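Side-chain contacts in CpuTA1 (Curtobacterium pusillum, PDB 5K3W), which belongs to the class IV aminotransferase family and binds the cofactor pyridoxal-5'-phosphate: residues Gln67-His72 and Ala96-Val101; Leu147-Val152 and Ser271-Ala276; Glu244-Pro249 and Ala290-Asp295. All blocks are in the same frame, centred on the assembly; numbering follows the deposited sequence.

The three contacts run from the cofactor's surroundings to the protein surface. Interaction 2 is fully buried, an apolar contact beside an arginine guanidinium between strand 149-155 and the turn and strand at 271-278. Interaction 1 is only partly buried and purely hydrocarbon, leucine and valine methyls joining helices 69-82 and 90-108. Interaction 3 lies at the surface and adds a salt bridge between the loop that follows helix 234-245 and the first turns of helix 290-307. Interactions 1 and 2 touch through a probable hydrogen bond from Q274 NE2 to Q67 OE1 (3.2 Å), and H72 and S271 of these two contacts belong to the cofactor pocket. Helix 234-245 runs from that pocket to interaction 3.

Interaction 1: Gln67-His72 and Ala96-Val101; sequences QALELH and AVLAGV
L69 bridges two helices, offering one methyl to V97 and the other to L98, with 102 Å² buried in all. Just ahead of it, Q67, which follows the short strand 65-66, is hydrogen-bonded through its backbone to A60, and its NE2 is hydrogen-bonded to L300 O. A68 occupies the N-cap position, and its carbonyl O accepts the first helical bond, from H72 N (2.9 Å). L69 then opens helix 69-82. Its CG stands anti to the backbone N (chi1 -177°), which carries the branch toward helix 90-108. At chi2 57° CD1 turns aside and lies 4.2 Å from V97 CG1, while CD2 continues the line of the chain to within 4.4 Å of L98 CD2. The backbones stay well apart, with L69 CA and V97 CA 9.0 Å from each other, so these two segments meet through the ends of their side chains. V97 also rests on A116 and L118 of strand 114-121, whereas L98 closes the exposed margin of the contact. E70 adds a charged tie between the same helices, its OE1 forming a salt bridge with R94. L71 packs on T234. H72 faces inward: its ND1 is hydrogen-bonded to E57 OE1, its ring edge meets Q67 O in plane, and it touches the cofactor. Through H72 on I59 and V101 on V61, both helices cover one face of strand 54-62, an arrangement consistent with the small alpha/beta domain of fold type IV enzymes, in which helices pack on an antiparallel sheet beside the cofactor site.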
loop_
_atom_site.group_PDB
_atom_site.type_symbol
_atom_site.label_atom_id
_atom_site.label_comp_id
_atom_site.label_asym_id
_atom_site.label_seq_id
_atom_site.Cartn_x
_atom_site.Cartn_y
_atom_site.Cartn_z
ATOM N N GLN A 67 -10.274 16.157 17.322
ATOM C CA GLN A 67 -9.543 17.367 16.973
ATOM C C GLN A 67 -9.508 17.587 15.465
ATOM O O GLN A 67 -9.247 16.663 14.689
ATOM C CB GLN A 67 -8.113 17.303 17.498
ATOM C CG GLN A 67 -7.985 17.260 18.989
ATOM C CD GLN A 67 -6.536 17.365 19.419
ATOM O OE1 GLN A 67 -5.647 16.774 18.801
ATOM N NE2 GLN A 67 -6.285 18.139 20.460
ATOM N N ALA A 68 -9.748 18.833 15.055
ATOM C CA ALA A 68 -9.607 19.230 13.658
ATOM C C ALA A 68 -10.487 18.375 12.746
ATOM O O ALA A 68 -10.108 18.044 11.617
ATOM C CB ALA A 68 -8.138 19.166 13.219
ATOM N N LEU A 69 -11.682 18.032 13.232
ATOM C CA LEU A 69 -12.505 17.037 12.546
ATOM C C LEU A 69 -12.781 17.435 11.101
ATOM O O LEU A 69 -12.728 16.591 10.200
ATOM C CB LEU A 69 -13.819 16.806 13.306
ATOM C CG LEU A 69 -14.736 15.729 12.705
ATOM C CD1 LEU A 69 -14.012 14.391 12.597
ATOM C CD2 LEU A 69 -16.048 15.558 13.462
ATOM N N GLU A 70 -13.079 18.714 10.857
ATOM C CA GLU A 70 -13.447 19.129 9.504
ATOM C C GLU A 70 -12.245 19.085 8.564
ATOM O O GLU A 70 -12.376 18.666 7.413
ATOM C CB GLU A 70 -14.078 20.530 9.527
ATOM C CG GLU A 70 -14.619 21.021 8.185
ATOM C CD GLU A 70 -15.886 20.287 7.718
ATOM O OE1 GLU A 70 -16.564 19.629 8.529
ATOM O OE2 GLU A 70 -16.216 20.368 6.522
ATOM N N LEU A 71 -11.073 19.523 9.031
ATOM C CA LEU A 71 -9.843 19.356 8.260
ATOM C C LEU A 71 -9.607 17.891 7.902
ATOM O O LEU A 71 -9.324 17.566 6.743
ATOM C CB LEU A 71 -8.652 19.881 9.049
ATOM C CG LEU A 71 -8.200 21.322 8.929
ATOM C CD1 LEU A 71 -6.817 21.404 9.558
ATOM C CD2 LEU A 71 -8.171 21.745 7.457
ATOM N N HIS A 72 -9.691 16.992 8.896
ATOM C CA HIS A 72 -9.499 15.575 8.607
ATOM C C HIS A 72 -10.487 15.097 7.545
ATOM O O HIS A 72 -10.108 14.386 6.606
ATOM C CB HIS A 72 -9.634 14.730 9.882
ATOM C CG HIS A 72 -8.419 14.742 10.767
ATOM N ND1 HIS A 72 -7.263 14.048 10.467
ATOM C CD2 HIS A 72 -8.189 15.346 11.958
ATOM C CE1 HIS A 72 -6.368 14.239 11.422
ATOM N NE2 HIS A 72 -6.908 15.017 12.342
ATOM N N ALA A 96 -20.767 9.510 11.878
ATOM C CA ALA A 96 -20.231 8.219 12.292
ATOM C C ALA A 96 -19.161 8.383 13.362
ATOM O O ALA A 96 -19.134 7.628 14.336
ATOM C CB ALA A 96 -19.669 7.455 11.091
ATOM N N VAL A 97 -18.273 9.368 13.205
ATOM C CA VAL A 97 -17.196 9.545 14.176
ATOM C C VAL A 97 -17.754 9.977 15.529
ATOM O O VAL A 97 -17.329 9.479 16.582
ATOM C CB VAL A 97 -16.160 10.551 13.640
ATOM C CG1 VAL A 97 -15.208 10.968 14.737
ATOM C CG2 VAL A 97 -15.403 9.966 12.439
ATOM N N LEU A 98 -18.717 10.906 15.526
ATOM C CA LEU A 98 -19.275 11.398 16.782
ATOM C C LEU A 98 -20.087 10.321 17.494
ATOM O O LEU A 98 -20.009 10.188 18.718
ATOM C CB LEU A 98 -20.123 12.639 16.522
ATOM C CG LEU A 98 -19.304 13.818 15.998
ATOM C CD1 LEU A 98 -20.162 15.045 15.759
ATOM C CD2 LEU A 98 -18.188 14.117 16.979
ATOM N N ALA A 99 -20.865 9.541 16.747
ATOM C CA ALA A 99 -21.571 8.417 17.352
ATOM C C ALA A 99 -20.590 7.414 17.951
ATOM O O ALA A 99 -20.828 6.861 19.038
ATOM C CB ALA A 99 -22.462 7.742 16.312
ATOM N N GLY A 100 -19.475 7.178 17.256
ATOM C CA GLY A 100 -18.469 6.271 17.775
ATOM C C GLY A 100 -17.844 6.783 19.059
ATOM O O GLY A 100 -17.671 6.033 20.021
ATOM N N VAL A 101 -17.493 8.065 19.095
ATOM C CA VAL A 101 -16.972 8.617 20.339
ATOM C C VAL A 101 -18.027 8.502 21.428
ATOM O O VAL A 101 -17.729 8.144 22.574
ATOM C CB VAL A 101 -16.499 10.071 20.139
ATOM C CG1 VAL A 101 -16.228 10.727 21.488
ATOM C CG2 VAL A 101 -15.226 10.095 19.278
#

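Interaction 2: Leu147-Val152 and Ser271-Ala276; sequences LGIRVV and SVRQAA. With PLP (pyridoxal-5'-phosphate), chain C.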
loop_
_atom_site.group_PDB
_atom_site.type_symbol
_atom_site.label_atom_id
_atom_site.label_comp_id
_atom_site.label_asym_id
_atom_site.label_seq_id
_atom_site.Cartn_x
_atom_site.Cartn_y
_atom_site.Cartn_z
ATOM N N LEU A 147 8.739 13.740 24.741
ATOM C CA LEU A 147 9.910 14.375 25.333
ATOM C C LEU A 147 11.157 14.288 24.463
ATOM O O LEU A 147 12.106 15.046 24.698
ATOM C CB LEU A 147 10.224 13.760 26.702
ATOM C CG LEU A 147 9.125 13.767 27.774
ATOM C CD1 LEU A 147 9.647 13.192 29.077
ATOM C CD2 LEU A 147 8.554 15.153 27.983
ATOM N N GLY A 148 11.181 13.390 23.477
ATOM C CA GLY A 148 12.324 13.266 22.589
ATOM C C GLY A 148 12.375 11.970 21.803
ATOM O O GLY A 148 12.044 10.908 22.337
ATOM N N ILE A 149 12.780 12.053 20.528
ATOM C CA ILE A 149 12.976 10.901 19.657
ATOM C C ILE A 149 14.264 11.099 18.868
ATOM O O ILE A 149 14.653 12.229 18.558
ATOM C CB ILE A 149 11.807 10.691 18.663
ATOM C CG1 ILE A 149 11.482 11.994 17.931
ATOM C CG2 ILE A 149 10.575 10.119 19.338
ATOM C CD1 ILE A 149 10.455 11.827 16.820
ATOM N N ARG A 150 14.923 9.989 18.537
ATOM C CA ARG A 150 16.020 9.981 17.579
ATOM C C ARG A 150 15.497 9.655 16.181
ATOM O O ARG A 150 14.687 8.739 16.003
ATOM C CB ARG A 150 17.079 8.953 17.984
ATOM C CG ARG A 150 17.634 9.140 19.388
ATOM C CD ARG A 150 18.668 8.060 19.748
ATOM N NE ARG A 150 19.818 8.013 18.842
ATOM C CZ ARG A 150 20.890 8.799 18.933
ATOM N NH1 ARG A 150 20.978 9.719 19.880
ATOM N NH2 ARG A 150 21.875 8.679 18.060
ATOM N N VAL A 151 15.979 10.392 15.185
ATOM C CA VAL A 151 15.467 10.257 13.831
ATOM C C VAL A 151 16.622 10.076 12.847
ATOM O O VAL A 151 17.749 10.515 13.086
ATOM C CB VAL A 151 14.585 11.479 13.457
ATOM C CG1 VAL A 151 13.965 11.310 12.070
ATOM C CG2 VAL A 151 13.493 11.678 14.507
ATOM N N VAL A 152 16.331 9.432 11.722
ATOM C CA VAL A 152 17.301 9.262 10.650
ATOM C C VAL A 152 16.655 9.705 9.350
ATOM O O VAL A 152 15.433 9.652 9.199
ATOM C CB VAL A 152 17.804 7.804 10.549
ATOM C CG1 VAL A 152 18.509 7.406 11.821
ATOM C CG2 VAL A 152 16.645 6.852 10.295
ATOM N N SER A 271 -1.271 13.566 14.372
ATOM C CA SER A 271 -2.504 13.793 15.129
ATOM C C SER A 271 -2.468 13.158 16.513
ATOM O O SER A 271 -2.863 13.796 17.496
ATOM C CB SER A 271 -3.718 13.274 14.364
ATOM O OG SER A 271 -4.040 14.130 13.294
ATOM N N VAL A 272 -2.027 11.906 16.619
ATOM C CA VAL A 272 -2.125 11.191 17.893
ATOM C C VAL A 272 -0.913 11.446 18.777
ATOM O O VAL A 272 -1.052 11.731 19.970
ATOM C CB VAL A 272 -2.330 9.685 17.652
ATOM C CG1 VAL A 272 -2.248 8.935 18.971
ATOM C CG2 VAL A 272 -3.674 9.449 17.021
ATOM N N ARG A 273 0.297 11.329 18.227
ATOM C CA ARG A 273 1.489 11.590 19.024
ATOM C C ARG A 273 1.634 13.076 19.349
ATOM O O ARG A 273 2.255 13.429 20.361
ATOM C CB ARG A 273 2.724 11.068 18.286
ATOM C CG ARG A 273 4.016 11.189 19.067
ATOM C CD ARG A 273 5.150 10.438 18.381
ATOM N NE ARG A 273 5.424 10.979 17.057
ATOM C CZ ARG A 273 6.330 10.483 16.221
ATOM N NH1 ARG A 273 7.050 9.439 16.587
ATOM N NH2 ARG A 273 6.507 11.029 15.024
ATOM N N GLN A 274 1.050 13.946 18.529
ATOM C CA GLN A 274 1.200 15.386 18.677
ATOM C C GLN A 274 2.632 15.781 18.311
ATOM O O GLN A 274 3.117 15.396 17.243
ATOM C CB GLN A 274 0.804 15.818 20.089
ATOM C CG GLN A 274 -0.594 15.330 20.517
ATOM C CD GLN A 274 -1.787 16.081 19.857
ATOM O OE1 GLN A 274 -1.620 17.034 19.087
ATOM N NE2 GLN A 274 -2.994 15.635 20.176
ATOM N N ALA A 275 3.330 16.537 19.154
ATOM C CA ALA A 275 4.648 17.056 18.801
ATOM C C ALA A 275 5.732 16.224 19.472
ATOM O O ALA A 275 5.803 16.166 20.703
ATOM C CB ALA A 275 4.786 18.525 19.195
ATOM N N ALA A 276 6.578 15.590 18.665
ATOM C CA ALA A 276 7.705 14.831 19.193
ATOM C C ALA A 276 9.007 15.543 18.855
ATOM O O ALA A 276 9.399 15.582 17.675
ATOM C CB ALA A 276 7.709 13.410 18.630
HETATM N N1 PLP C . 2.518 12.351 6.796
HETATM C C2 PLP C . 1.905 11.141 6.647
HETATM C C2A PLP C . 2.380 10.161 5.591
HETATM C C3 PLP C . 0.834 10.820 7.459
HETATM O O3 PLP C . 0.222 9.572 7.267
HETATM C C4 PLP C . 0.392 11.717 8.401
HETATM C C4A PLP C . -0.750 11.421 9.336
HETATM C C5 PLP C . 1.005 12.922 8.556
HETATM C C6 PLP C . 2.075 13.237 7.735
HETATM C C5A PLP C . 0.517 13.895 9.624
HETATM O O4P PLP C . -0.845 14.246 9.464
HETATM P P PLP C . -1.739 14.627 10.728
HETATM O O1P PLP C . -1.056 15.685 11.565
HETATM O O2P PLP C . -2.028 13.414 11.578
HETATM O O3P PLP C . -3.048 15.205 10.255
#
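I149 reaches across to A276 and R273 with its CD1 methyl. Its CG1 is lodged between the backbone N and the carbonyl carbon (chi1 50°), and the chain then runs on extended, bringing CD1 to 3.7 Å from A276 CB. CD1 also lies over one face of the R273 guanidinium, 4.2 Å from NH1. A276 CB sits above that same face, 3.7 Å from the plane and offset toward its rim, so two methyl groups that touch each other cover a single side of the cation. The bend of the arginine chain at chi3 lays the group against them, while D195, in a salt bridge with NH2, and Q145, bonded to NH1, take its polar ends. I149 is also backbone-bonded to P277 and T279, so the contact lies where strand 149-155 meets the end of strand 274-278, consistent with the barrel-like large domain of fold type IV enzymes. The turn between strands 265-270 and 274-278 serves the cofactor phosphate. S271 OG lies beside its own backbone N, and both reach PLP O2P, OG at 2.7 Å and N at 2.9 Å with an N-H...O angle of 134°; Y178, T234, T235 and R75 supply further hydrogen bonds to the cofactor.

Interaction 3: Glu244-Pro249 and Ala290-Asp295; sequences EERGYP and AALTAD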
loop_
_atom_site.group_PDB
_atom_site.type_symbol
_atom_site.label_atom_id
_atom_site.label_comp_id
_atom_site.label_asym_id
_atom_site.label_seq_id
_atom_site.Cartn_x
_atom_site.Cartn_y
_atom_site.Cartn_z
ATOM N N GLU A 244 2.826 31.296 15.609
ATOM C CA GLU A 244 2.419 32.653 15.259
ATOM C C GLU A 244 1.898 33.403 16.481
ATOM O O GLU A 244 2.239 34.573 16.695
ATOM C CB GLU A 244 1.366 32.621 14.159
ATOM C CG GLU A 244 1.951 32.321 12.785
ATOM C CD GLU A 244 0.926 31.734 11.831
ATOM O OE1 GLU A 244 1.305 30.884 10.998
ATOM O OE2 GLU A 244 -0.262 32.118 11.918
ATOM N N GLU A 245 1.089 32.730 17.311
ATOM C CA GLU A 245 0.570 33.346 18.528
ATOM C C GLU A 245 1.684 33.849 19.432
ATOM O O GLU A 245 1.475 34.787 20.208
ATOM C CB GLU A 245 -0.294 32.351 19.296
ATOM C CG GLU A 245 -1.749 32.729 19.400
ATOM C CD GLU A 245 -2.508 31.803 20.335
ATOM O OE1 GLU A 245 -1.852 30.997 21.034
ATOM O OE2 GLU A 245 -3.755 31.879 20.369
ATOM N N ARG A 246 2.861 33.229 19.371
ATOM C CA ARG A 246 4.003 33.672 20.156
ATOM C C ARG A 246 4.982 34.508 19.342
ATOM O O ARG A 246 6.150 34.627 19.728
ATOM C CB ARG A 246 4.713 32.472 20.769
ATOM C CG ARG A 246 4.090 31.982 22.049
ATOM C CD ARG A 246 4.512 30.563 22.284
ATOM N NE ARG A 246 4.162 30.054 23.607
ATOM C CZ ARG A 246 5.057 29.652 24.506
ATOM N NH1 ARG A 246 6.360 29.717 24.228
ATOM N NH2 ARG A 246 4.653 29.176 25.679
ATOM N N GLY A 247 4.543 35.068 18.215
ATOM C CA GLY A 247 5.356 35.995 17.446
ATOM C C GLY A 247 6.399 35.400 16.515
ATOM O O GLY A 247 7.184 36.161 15.932
ATOM N N TYR A 248 6.447 34.084 16.341
ATOM C CA TYR A 248 7.359 33.528 15.350
ATOM C C TYR A 248 6.796 33.717 13.946
ATOM O O TYR A 248 5.610 33.472 13.714
ATOM C CB TYR A 248 7.582 32.043 15.579
ATOM C CG TYR A 248 8.268 31.689 16.867
ATOM C CD1 TYR A 248 7.575 31.709 18.075
ATOM C CD2 TYR A 248 9.603 31.286 16.874
ATOM C CE1 TYR A 248 8.200 31.357 19.258
ATOM C CE2 TYR A 248 10.230 30.934 18.049
ATOM C CZ TYR A 248 9.528 30.972 19.235
ATOM O OH TYR A 248 10.157 30.622 20.401
ATOM N N PRO A 249 7.615 34.126 12.990
ATOM C CA PRO A 249 7.224 33.965 11.580
ATOM C C PRO A 249 7.219 32.490 11.192
ATOM O O PRO A 249 8.088 31.714 11.600
ATOM C CB PRO A 249 8.304 34.737 10.808
ATOM C CG PRO A 249 9.116 35.467 11.858
ATOM C CD PRO A 249 8.945 34.728 13.143
ATOM N N ALA A 290 12.789 21.806 26.463
ATOM C CA ALA A 290 11.740 21.007 27.091
ATOM C C ALA A 290 10.510 21.839 27.431
ATOM O O ALA A 290 9.381 21.339 27.331
ATOM C CB ALA A 290 12.276 20.315 28.339
ATOM N N ALA A 291 10.695 23.105 27.815
ATOM C CA ALA A 291 9.547 23.937 28.182
ATOM C C ALA A 291 8.743 24.342 26.956
ATOM O O ALA A 291 7.510 24.229 26.946
ATOM C CB ALA A 291 10.005 25.177 28.951
ATOM N N LEU A 292 9.424 24.825 25.913
ATOM C CA LEU A 292 8.722 25.239 24.705
ATOM C C LEU A 292 7.957 24.069 24.088
ATOM O O LEU A 292 6.826 24.234 23.617
ATOM C CB LEU A 292 9.722 25.823 23.712
ATOM C CG LEU A 292 9.208 26.181 22.320
ATOM C CD1 LEU A 292 8.416 27.495 22.330
ATOM C CD2 LEU A 292 10.357 26.221 21.299
ATOM N N THR A 293 8.550 22.872 24.102
ATOM C CA THR A 293 7.873 21.715 23.529
ATOM C C THR A 293 6.709 21.265 24.406
ATOM O O THR A 293 5.637 20.909 23.897
ATOM C CB THR A 293 8.875 20.579 23.318
ATOM O OG1 THR A 293 9.855 20.987 22.350
ATOM C CG2 THR A 293 8.170 19.328 22.832
ATOM N N ALA A 294 6.902 21.273 25.725
ATOM C CA ALA A 294 5.796 20.988 26.632
ATOM C C ALA A 294 4.655 21.980 26.430
ATOM O O ALA A 294 3.479 21.606 26.494
ATOM C CB ALA A 294 6.284 21.011 28.086
ATOM N N ASP A 295 4.982 23.249 26.184
ATOM C CA ASP A 295 3.937 24.221 25.891
ATOM C C ASP A 295 3.264 23.914 24.559
ATOM O O ASP A 295 2.045 24.070 24.418
ATOM C CB ASP A 295 4.515 25.639 25.875
ATOM C CG ASP A 295 4.943 26.121 27.256
ATOM O OD1 ASP A 295 4.719 25.382 28.245
ATOM O OD2 ASP A 295 5.480 27.252 27.354
#
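A Schellman motif closes helix 234-245, and the chain leaving it sends R246 and Y248 toward the first turns of helix 290-307, where they meet L292 and D295. R246 stretches out straight as far as NE and crosses the aspartate side chain at about a right angle. Its NH2 forms a salt bridge with D295 OD2 at 2.7 Å, through one hydrogen bond bent to 131°. The oxygen is met on its anti side and somewhat out of the carboxylate plane; the two flat groups are turned 66° against each other, so this is a single-point bond and not a paired, coplanar one. In the motif itself, G247 with its positive phi is the C-prime residue, G247 N bonding to E244 O (2.8 Å) and Y248 N to F243 O, after which P249 pairs with V221 through the backbone. The reversal places R246 and Y248 close together, R246 CB lying in plane at the edge of the tyrosine ring, which also stands edge-to-face with F243. L292, with CG anti to its backbone N (chi1 174°), brings CD1 up to both of their polar ends, 3.6 Å from R246 NH1, obliquely to the guanidinium, and 4.1 Å from Y248 OH. The leucine and arginine side chains run antiparallel as they pass. At the start of the second helix D289 OD1 accepts a hydrogen bond from L292 N. The nearby R246 guanidinium probably helps to keep the D295 carboxylate ionised, while R246 is exposed and also touches a crystal neighbour.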